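Local coordinates for protein putative xanthine dehydrogenase YAGS fad-binding subunit (PDB 5G5G) that binds a molybdenum cofactor in its pterin cytosine dinucleotide form and probably oxidises aldehydes as the large subunit of a three-chain periplasmic aldehyde oxidase, at residues 399-404 against 435-440; 611-616 against 691-696. All coordinates share one frame; numbering follows the deposited sequence.

Contact 1. Residues 399-404 against 435-440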
ATOM      1  N   ARG C 399      24.905  -6.740  21.711  1.00 17.42           N
ATOM      2  CA  ARG C 399      24.981  -6.103  20.410  1.00 17.45           C
ATOM      3  C   ARG C 399      25.799  -6.989  19.510  1.00 17.23           C
ATOM      4  O   ARG C 399      26.991  -7.151  19.751  1.00 16.91           O
ATOM      5  CB  ARG C 399      25.620  -4.707  20.514  1.00 16.62           C
ATOM      6  CG  ARG C 399      25.948  -4.115  19.154  1.00 15.89           C
ATOM      7  CD  ARG C 399      26.345  -2.665  19.284  1.00 16.25           C
ATOM      8  NE  ARG C 399      27.025  -2.219  18.074  1.00 15.66           N
ATOM      9  CZ  ARG C 399      26.999  -0.982  17.586  1.00 15.92           C
ATOM     10  NH1 ARG C 399      26.264  -0.042  18.147  1.00 15.83           N
ATOM     11  NH2 ARG C 399      27.726  -0.709  16.495  1.00 16.30           N
ATOM     12  N   GLN C 400      25.122  -7.471  18.466  1.00 17.65           N
ATOM     13  CA  GLN C 400      25.681  -8.393  17.505  1.00 19.60           C
ATOM     14  C   GLN C 400      25.626  -7.857  16.079  1.00 17.73           C
ATOM     15  O   GLN C 400      25.436  -8.647  15.135  1.00 16.81           O
ATOM     16  CB  GLN C 400      24.887  -9.710  17.536  1.00 22.47           C
ATOM     17  CG  GLN C 400      24.908 -10.333  18.881  1.00 27.18           C
ATOM     18  CD  GLN C 400      24.578 -11.800  18.804  1.00 32.42           C
ATOM     19  OE1 GLN C 400      25.495 -12.630  18.848  1.00 40.41           O
ATOM     20  NE2 GLN C 400      23.287 -12.135  18.698  1.00 29.62           N
ATOM     21  N   LEU C 401      25.812  -6.535  15.902  1.00 16.25           N
ATOM     22  CA  LEU C 401      25.824  -6.001  14.577  1.00 15.93           C
ATOM     23  C   LEU C 401      26.923  -6.629  13.721  1.00 15.13           C
ATOM     24  O   LEU C 401      26.684  -6.978  12.555  1.00 14.62           O
ATOM     25  CB  LEU C 401      25.992  -4.487  14.587  1.00 16.33           C
ATOM     26  CG  LEU C 401      26.090  -3.842  13.202  1.00 16.86           C
ATOM     27  CD1 LEU C 401      24.793  -4.012  12.405  1.00 17.25           C
ATOM     28  CD2 LEU C 401      26.415  -2.365  13.350  1.00 17.94           C
ATOM     29  N   ILE C 402      28.133  -6.733  14.290  1.00 14.84           N
ATOM     30  CA  ILE C 402      29.251  -7.369  13.586  1.00 15.04           C
ATOM     31  C   ILE C 402      28.847  -8.716  13.028  1.00 15.00           C
ATOM     32  O   ILE C 402      29.026  -9.022  11.819  1.00 14.32           O
ATOM     33  CB  ILE C 402      30.465  -7.497  14.514  1.00 15.73           C
ATOM     34  CG1 ILE C 402      31.052  -6.107  14.875  1.00 15.97           C
ATOM     35  CG2 ILE C 402      31.518  -8.383  13.894  1.00 15.97           C
ATOM     36  CD1 ILE C 402      32.246  -6.124  15.831  1.00 17.08           C
ATOM     37  N   GLU C 403      28.244  -9.534  13.906  1.00 14.99           N
ATOM     38  CA  GLU C 403      27.801 -10.872  13.510  1.00 16.23           C
ATOM     39  C   GLU C 403      26.673 -10.893  12.468  1.00 15.13           C
ATOM     40  O   GLU C 403      26.673 -11.781  11.578  1.00 15.18           O
ATOM     41  CB  GLU C 403      27.431 -11.664  14.756  1.00 17.95           C
ATOM     42  CG  GLU C 403      28.644 -11.973  15.608  1.00 20.57           C
ATOM     43  CD  GLU C 403      29.062 -10.879  16.631  1.00 23.07           C
ATOM     44  OE1 GLU C 403      28.430  -9.787  16.756  1.00 22.06           O
ATOM     45  OE2 GLU C 403      30.134 -11.126  17.277  1.00 28.70           O
ATOM     46  N   CYS C 404      25.751  -9.923  12.538  1.00 14.47           N
ATOM     47  CA  CYS C 404      24.781  -9.752  11.468  1.00 14.33           C
ATOM     48  C   CYS C 404      25.488  -9.529  10.111  1.00 14.00           C
ATOM     49  O   CYS C 404      25.195 -10.185   9.088  1.00 13.30           O
ATOM     50  CB  CYS C 404      23.843  -8.606  11.730  1.00 15.06           C
ATOM     51  SG  CYS C 404      22.674  -8.952  13.059  1.00 16.57           S
ATOM     52  N   VAL C 435      25.127  -2.962   0.685  1.00 12.82           N
ATOM     53  CA  VAL C 435      24.879  -3.315   2.047  1.00 12.80           C
ATOM     54  C   VAL C 435      24.545  -2.101   2.866  1.00 12.17           C
ATOM     55  O   VAL C 435      25.008  -0.987   2.559  1.00 12.12           O
ATOM     56  CB  VAL C 435      26.116  -4.034   2.663  1.00 12.99           C
ATOM     57  CG1 VAL C 435      27.347  -3.114   2.658  1.00 13.26           C
ATOM     58  CG2 VAL C 435      25.844  -4.583   4.049  1.00 13.25           C
ATOM     59  N   ALA C 436      23.776  -2.338   3.927  1.00 11.81           N
ATOM     60  CA  ALA C 436      23.547  -1.315   4.967  1.00 11.77           C
ATOM     61  C   ALA C 436      23.251  -1.989   6.301  1.00 12.12           C
ATOM     62  O   ALA C 436      22.773  -3.149   6.345  1.00 13.03           O
ATOM     63  CB  ALA C 436      22.396  -0.383   4.597  1.00 11.48           C
ATOM     64  N   ALA C 437      23.469  -1.239   7.385  1.00 12.15           N
ATOM     65  CA  ALA C 437      23.090  -1.638   8.722  1.00 12.51           C
ATOM     66  C   ALA C 437      21.683  -1.143   9.049  1.00 12.55           C
ATOM     67  O   ALA C 437      21.258  -0.085   8.582  1.00 12.58           O
ATOM     68  CB  ALA C 437      24.047  -1.060   9.730  1.00 13.12           C
ATOM     69  N   GLY C 438      20.998  -1.932   9.872  1.00 12.72           N
ATOM     70  CA  GLY C 438      19.802  -1.544  10.554  1.00 12.62           C
ATOM     71  C   GLY C 438      19.993  -1.478  12.062  1.00 12.41           C
ATOM     72  O   GLY C 438      20.818  -2.168  12.632  1.00 12.14           O
ATOM     73  N   PHE C 439      19.198  -0.637  12.692  1.00 12.77           N
ATOM     74  CA  PHE C 439      19.284  -0.311  14.097  1.00 12.94           C
ATOM     75  C   PHE C 439      17.926   0.178  14.529  1.00 13.15           C
ATOM     76  O   PHE C 439      17.338   1.035  13.856  1.00 13.40           O
ATOM     77  CB  PHE C 439      20.304   0.804  14.301  1.00 14.37           C
ATOM     78  CG  PHE C 439      20.380   1.310  15.728  1.00 15.53           C
ATOM     79  CD1 PHE C 439      21.140   0.616  16.645  1.00 16.80           C
ATOM     80  CD2 PHE C 439      19.571   2.379  16.166  1.00 16.15           C
ATOM     81  CE1 PHE C 439      21.192   1.029  17.981  1.00 17.80           C
ATOM     82  CE2 PHE C 439      19.567   2.780  17.509  1.00 17.13           C
ATOM     83  CZ  PHE C 439      20.400   2.093  18.398  1.00 16.79           C
ATOM     84  N   ARG C 440      17.471  -0.285  15.691  1.00 12.94           N
ATOM     85  CA  ARG C 440      16.195   0.187  16.287  1.00 12.50           C
ATOM     86  C   ARG C 440      16.207  -0.151  17.748  1.00 12.61           C
ATOM     87  O   ARG C 440      16.553  -1.276  18.113  1.00 13.14           O
ATOM     88  CB  ARG C 440      15.007  -0.456  15.597  1.00 12.47           C
ATOM     89  CG  ARG C 440      13.640   0.066  16.010  1.00 12.49           C
ATOM     90  CD  ARG C 440      13.350   1.490  15.561  1.00 13.19           C
ATOM     91  NE  ARG C 440      12.038   1.879  16.036  1.00 13.27           N
ATOM     92  CZ  ARG C 440      11.523   3.107  15.992  1.00 14.83           C
ATOM     93  NH1 ARG C 440      12.233   4.132  15.512  1.00 15.08           N
ATOM     94  NH2 ARG C 440      10.284   3.325  16.432  1.00 14.00           N
TER
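Leu401 reaches down from the first turn of helix 401-412 onto strand 429-441, where its CD1 methyl meets CB of Ala437 at 4.1 Å. The same methyl lies 4.4 Å from the carbonyl oxygen of Gly438, so a single leucine branch covers two consecutive residues of the strand. Leu401 starts out toward the strand and carries CG anti to its backbone N (chi1 177°), which extends the side chain away from the helix and delivers CD1 to the strand. The backbones stay well apart, with CA of Leu401 7.8 Å from CA of Ala437, and the gap is bridged from the helix side by the leucine side chain.

The helix start that holds Leu401 is set by Gln400 at the N-cap position, whose carbonyl oxygen accepts a hydrogen bond from Cys404 N at 2.9 Å. Just before it, Arg399 is tied down by a salt bridge to Asp384 and a hydrogen bond to the carbonyl oxygen of Leu326. On the strand side, Ala437 N bonds to the carboxylate of Glu362, while Ala436, Gly438 and Arg440 pair through their backbones with strand 584-596. Phe586 of that neighbouring strand touches both Leu401 and Arg399, extending the apolar seat of the helix across the sheet.

With no hydrogen bond between the two segments and only 98 Å² buried, the contact rests on van der Waals packing of buried surfaces. Such a non-directional contact sets no angle between helix and strand; hydrogen bonds and salt bridges to other parts of the chain hold each segment.

Contact 2. Residues 611-616 against 691-696; sequences CAAGRI and GELGLC. With MCN (pterin cytosine dinucleotide), chain Y; MOS (dioxothiomolybdenum(VI) ion), chain Z.
Leu693 packs on Cys611 and Ala613 behind two loops that hold flat groups, the cytosine ring of the cofactor at segment 611-616 and the carboxylate of Glu692 beside the molybdenum. This is the cofactor-binding part of a molybdenum hydroxylase of the xanthine dehydrogenase and aldehyde oxidase family. Ile616 covers one face of the cytosine toward its N3 and N4 rim, with CD1 4.1 Å from N4, while at the ring edge N4 donates to Arg615 O (2.9 Å, 163°).

Glu692 comes over one face of the dithiolene at its S8' side, with CD 3.4 Å from S8' of the cofactor and OE2 3.2 Å from the molybdenum. Ala351 N bonds to OE2 and Arg440 pairs with OE1, fixing the rotation of the carboxylate. Replacing Glu692 by an alanine would probably open a gap beside the metal and leave Arg440 without this carboxylate mate. Gly691 N grips the phosphate oxygen O2A of the cofactor at 2.8 Å.

In Leu693, CG is turned opposite the backbone N (chi1 172°), which sends CD2 to within 4.1 Å of Ala613 CB and 4.2 Å of Cys611 CB; the same methyl lies 4.0 Å from the carbonyl oxygen of Ala612.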
ATOM      1  N   CYS C 611      19.070 -10.458  11.146  1.00 13.78           N
ATOM      2  CA  CYS C 611      18.565  -9.697  12.279  1.00 13.65           C
ATOM      3  C   CYS C 611      18.941 -10.291  13.623  1.00 14.06           C
ATOM      4  O   CYS C 611      18.932 -11.547  13.806  1.00 14.32           O
ATOM      5  CB  CYS C 611      17.042  -9.676  12.180  1.00 14.41           C
ATOM      6  SG  CYS C 611      16.468  -8.875  10.709  1.00 16.05           S
ATOM      7  N   ALA C 612      19.205  -9.387  14.570  1.00 13.48           N
ATOM      8  CA  ALA C 612      19.408  -9.706  15.982  1.00 14.17           C
ATOM      9  C   ALA C 612      18.383  -8.912  16.796  1.00 14.08           C
ATOM     10  O   ALA C 612      18.509  -7.684  16.973  1.00 13.69           O
ATOM     11  CB  ALA C 612      20.818  -9.355  16.392  1.00 15.04           C
ATOM     12  N   ALA C 613      17.325  -9.619  17.225  1.00 14.03           N
ATOM     13  CA  ALA C 613      16.159  -8.998  17.858  1.00 13.59           C
ATOM     14  C   ALA C 613      15.735  -9.786  19.106  1.00 13.60           C
ATOM     15  O   ALA C 613      14.555 -10.032  19.389  1.00 13.43           O
ATOM     16  CB  ALA C 613      15.041  -8.927  16.835  1.00 13.90           C
ATOM     17  N   GLY C 614      16.712 -10.149  19.904  1.00 13.79           N
ATOM     18  CA  GLY C 614      16.475 -11.049  21.070  1.00 13.90           C
ATOM     19  C   GLY C 614      16.047 -12.458  20.669  1.00 13.56           C
ATOM     20  O   GLY C 614      16.200 -12.870  19.520  1.00 13.61           O
ATOM     21  N   ARG C 615      15.444 -13.152  21.614  1.00 13.10           N
ATOM     22  CA  ARG C 615      14.815 -14.468  21.340  1.00 13.03           C
ATOM     23  C   ARG C 615      13.641 -14.280  20.408  1.00 12.75           C
ATOM     24  O   ARG C 615      12.761 -13.466  20.704  1.00 12.43           O
ATOM     25  CB  ARG C 615      14.351 -15.089  22.639  1.00 13.52           C
ATOM     26  CG  ARG C 615      13.415 -16.304  22.451  1.00 13.65           C
ATOM     27  CD  ARG C 615      13.130 -16.931  23.786  1.00 13.81           C
ATOM     28  NE  ARG C 615      14.272 -17.632  24.351  1.00 14.01           N
ATOM     29  CZ  ARG C 615      14.417 -17.916  25.651  1.00 14.51           C
ATOM     30  NH1 ARG C 615      13.554 -17.458  26.573  1.00 14.99           N
ATOM     31  NH2 ARG C 615      15.466 -18.634  26.055  1.00 14.75           N
ATOM     32  N   ILE C 616      13.629 -15.000  19.299  1.00 12.59           N
ATOM     33  CA  ILE C 616      12.502 -14.958  18.389  1.00 13.34           C
ATOM     34  C   ILE C 616      11.400 -15.895  18.871  1.00 12.90           C
ATOM     35  O   ILE C 616      11.631 -17.080  19.150  1.00 13.81           O
ATOM     36  CB  ILE C 616      12.950 -15.342  16.957  1.00 14.32           C
ATOM     37  CG1 ILE C 616      14.010 -14.328  16.468  1.00 14.67           C
ATOM     38  CG2 ILE C 616      11.737 -15.450  16.047  1.00 14.19           C
ATOM     39  CD1 ILE C 616      13.520 -12.934  16.301  1.00 14.45           C
ATOM     40  N   GLY C 691       9.546  -5.850  14.314  1.00 11.68           N
ATOM     41  CA  GLY C 691       8.653  -5.314  13.276  1.00 11.69           C
ATOM     42  C   GLY C 691       9.047  -3.985  12.637  1.00 11.51           C
ATOM     43  O   GLY C 691       8.653  -3.745  11.489  1.00 11.46           O
ATOM     44  N   GLU C 692       9.800  -3.158  13.376  1.00 11.32           N
ATOM     45  CA  GLU C 692      10.361  -1.917  12.847  1.00 11.53           C
ATOM     46  C   GLU C 692      11.794  -2.075  12.381  1.00 12.16           C
ATOM     47  O   GLU C 692      12.163  -1.551  11.326  1.00 12.92           O
ATOM     48  CB  GLU C 692      10.181  -0.783  13.849  1.00 12.98           C
ATOM     49  CG  GLU C 692       8.723  -0.423  14.160  1.00 13.26           C
ATOM     50  CD  GLU C 692       8.621   0.787  15.088  1.00 14.87           C
ATOM     51  OE1 GLU C 692       9.149   0.752  16.215  1.00 14.87           O
ATOM     52  OE2 GLU C 692       8.021   1.786  14.621  1.00 17.55           O
ATOM     53  N   LEU C 693      12.581  -2.836  13.141  1.00 12.21           N
ATOM     54  CA  LEU C 693      13.965  -3.170  12.794  1.00 12.65           C
ATOM     55  C   LEU C 693      14.068  -3.641  11.343  1.00 12.12           C
ATOM     56  O   LEU C 693      14.968  -3.253  10.609  1.00 11.48           O
ATOM     57  CB  LEU C 693      14.498  -4.251  13.737  1.00 12.54           C
ATOM     58  CG  LEU C 693      15.872  -4.789  13.302  1.00 13.11           C
ATOM     59  CD1 LEU C 693      16.971  -3.732  13.428  1.00 13.44           C
ATOM     60  CD2 LEU C 693      16.163  -6.035  14.135  1.00 14.08           C
ATOM     61  N   GLY C 694      13.102  -4.453  10.926  1.00 12.05           N
ATOM     62  CA  GLY C 694      13.160  -5.050   9.613  1.00 11.73           C
ATOM     63  C   GLY C 694      13.271  -4.071   8.507  1.00 11.97           C
ATOM     64  O   GLY C 694      13.784  -4.419   7.435  1.00 12.87           O
ATOM     65  N   LEU C 695      12.661  -2.897   8.686  1.00 11.44           N
ATOM     66  CA  LEU C 695      12.718  -1.833   7.683  1.00 11.70           C
ATOM     67  C   LEU C 695      14.027  -1.007   7.670  1.00 12.28           C
ATOM     68  O   LEU C 695      14.416  -0.439   6.671  1.00 13.33           O
ATOM     69  CB  LEU C 695      11.536  -0.881   7.917  1.00 11.52           C
ATOM     70  CG  LEU C 695      11.376   0.306   7.009  1.00 11.89           C
ATOM     71  CD1 LEU C 695      11.233  -0.145   5.575  1.00 12.90           C
ATOM     72  CD2 LEU C 695      10.156   1.139   7.380  1.00 12.42           C
ATOM     73  N   CYS C 696      14.630  -0.897   8.837  1.00 12.37           N
ATOM     74  CA  CYS C 696      15.752  -0.025   9.099  1.00 12.36           C
ATOM     75  C   CYS C 696      16.967  -0.431   8.308  1.00 12.89           C
ATOM     76  O   CYS C 696      17.459  -1.566   8.464  1.00 13.13           O
ATOM     77  CB  CYS C 696      16.066  -0.075  10.569  1.00 12.36           C
ATOM     78  SG  CYS C 696      14.719   0.661  11.596  1.00 13.38           S
TER
HETATM   79  N1  MCN Y 921       8.151 -11.386  16.818  1.00 10.61           N
HETATM   80  C2  MCN Y 921       8.608 -12.735  17.170  1.00 10.31           C
HETATM   81  N3  MCN Y 921       9.734 -12.480  18.170  1.00 10.44           N
HETATM   82  C4  MCN Y 921      10.344 -11.384  18.591  1.00 10.65           C
HETATM   83  C5  MCN Y 921       9.612 -10.136  18.180  1.00 10.58           C
HETATM   84  C6  MCN Y 921       8.653 -10.202  17.305  1.00 10.31           C
HETATM   85  O2  MCN Y 921       8.234 -13.736  16.844  1.00 10.67           O
HETATM   86  N4  MCN Y 921      11.375 -11.271  19.351  1.00 10.72           N
HETATM   87  C1' MCN Y 921       7.201 -11.422  15.718  1.00 10.98           C
HETATM   88  C2D MCN Y 921       5.771 -11.876  16.195  1.00 11.03           C
HETATM   89  O2' MCN Y 921       5.068 -12.470  15.107  1.00 11.43           O
HETATM   90  C3' MCN Y 921       5.241 -10.578  16.539  1.00 11.03           C
HETATM   91  C4D MCN Y 921       5.688  -9.470  15.482  1.00 10.70           C
HETATM   92  O4D MCN Y 921       7.025 -10.103  15.187  1.00 10.68           O
HETATM   93  O3' MCN Y 921       3.781 -10.423  16.653  1.00 10.71           O
HETATM   94  C5' MCN Y 921       5.935  -8.112  15.791  1.00 10.12           C
HETATM   95  O5' MCN Y 921       6.307  -7.895  17.132  1.00  9.80           O
HETATM   96  PA  MCN Y 921       6.981  -6.549  17.501  1.00  9.99           P
HETATM   97  O1A MCN Y 921       6.962  -6.454  19.026  1.00 10.68           O
HETATM   98  O2A MCN Y 921       8.247  -6.378  16.737  1.00 11.05           O
HETATM   99  O3A MCN Y 921       5.915  -5.389  16.903  1.00 10.74           O
HETATM  100  PB  MCN Y 921       4.623  -4.905  17.675  1.00 10.73           P
HETATM  101  O1B MCN Y 921       4.952  -3.789  18.569  1.00 10.42           O
HETATM  102  O2B MCN Y 921       3.888  -6.088  18.215  1.00 11.19           O
HETATM  103  O3B MCN Y 921       3.786  -4.448  16.424  1.00 10.06           O
HETATM  104  C10 MCN Y 921       3.989  -3.077  15.876  1.00  9.75           C
HETATM  105  C9' MCN Y 921       4.832  -3.038  14.651  1.00  9.77           C
HETATM  106  C8' MCN Y 921       5.059  -1.469  14.295  1.00  9.95           C
HETATM  107  S8' MCN Y 921       5.434  -0.363  15.496  1.00  9.98           S
HETATM  108  C7' MCN Y 921       4.749  -1.141  13.139  1.00  9.79           C
HETATM  109  S7' MCN Y 921       4.736   0.569  12.616  1.00  9.88           S
HETATM  110  C6' MCN Y 921       4.588  -2.163  11.972  1.00  9.78           C
HETATM  111  C7  MCN Y 921       5.050  -3.571  12.581  1.00  9.15           C
HETATM  112  O9' MCN Y 921       4.379  -3.890  13.732  1.00  9.76           O
HETATM  113  N5' MCN Y 921       3.046  -2.220  11.777  1.00  9.12           N
HETATM  114  C4A MCN Y 921       2.471  -3.371  11.011  1.00  9.51           C
HETATM  115  N8' MCN Y 921       4.671  -4.605  11.594  1.00  9.39           N
HETATM  116  C4B MCN Y 921       3.436  -4.606  11.049  1.00  9.53           C
HETATM  117  N1' MCN Y 921       3.065  -5.688  10.249  1.00  9.54           N
HETATM  118  C2' MCN Y 921       1.744  -5.902   9.839  1.00 10.12           C
HETATM  119  N2' MCN Y 921       1.406  -6.855   9.112  1.00  9.93           N
HETATM  120  N3' MCN Y 921       0.965  -4.778   9.835  1.00  9.78           N
HETATM  121  C4' MCN Y 921       1.098  -3.584  10.525  1.00 10.23           C
HETATM  122  O4' MCN Y 921       0.411  -2.551  10.636  1.00  9.07           O
HETATM  123 MO   MOS Z 922       4.848   1.719  14.615  1.00 12.91          MO
HETATM  124  S   MOS Z 922       5.304   3.758  13.610  0.60 14.31           S
HETATM  125  O1  MOS Z 922       3.115   2.040  14.913  1.00 12.77           O
HETATM  126  O2  MOS Z 922       5.785   2.705  16.208  1.00 14.52           O

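In the fold
Contacts 1 and 2, their centres 10 Å apart, both reach the sheet in which strand 584-596 lies between strands 429-441 and 602-612. Van der Waals packing of Leu693 CD1 on Phe439 N (3.9 Å) joins them. Polar links add to this: Asp677 accepts from Gln400 in contact 1 and from Gly614 N in contact 2. The most direct tie to the metal site is the salt bridge from Arg440 NH2 to Glu692 OE1 at 2.8 Å, with Arg440 also paired to Glu354. Arg440, at the end of segment 435-440, is thus second-shell, whereas the packing centre of contact 1 lies farther off, Gly438 being about 14 Å from the cofactor. Contact 2 touches the cytosine, a phosphate and the dithiolene, and approaches the molybdenum.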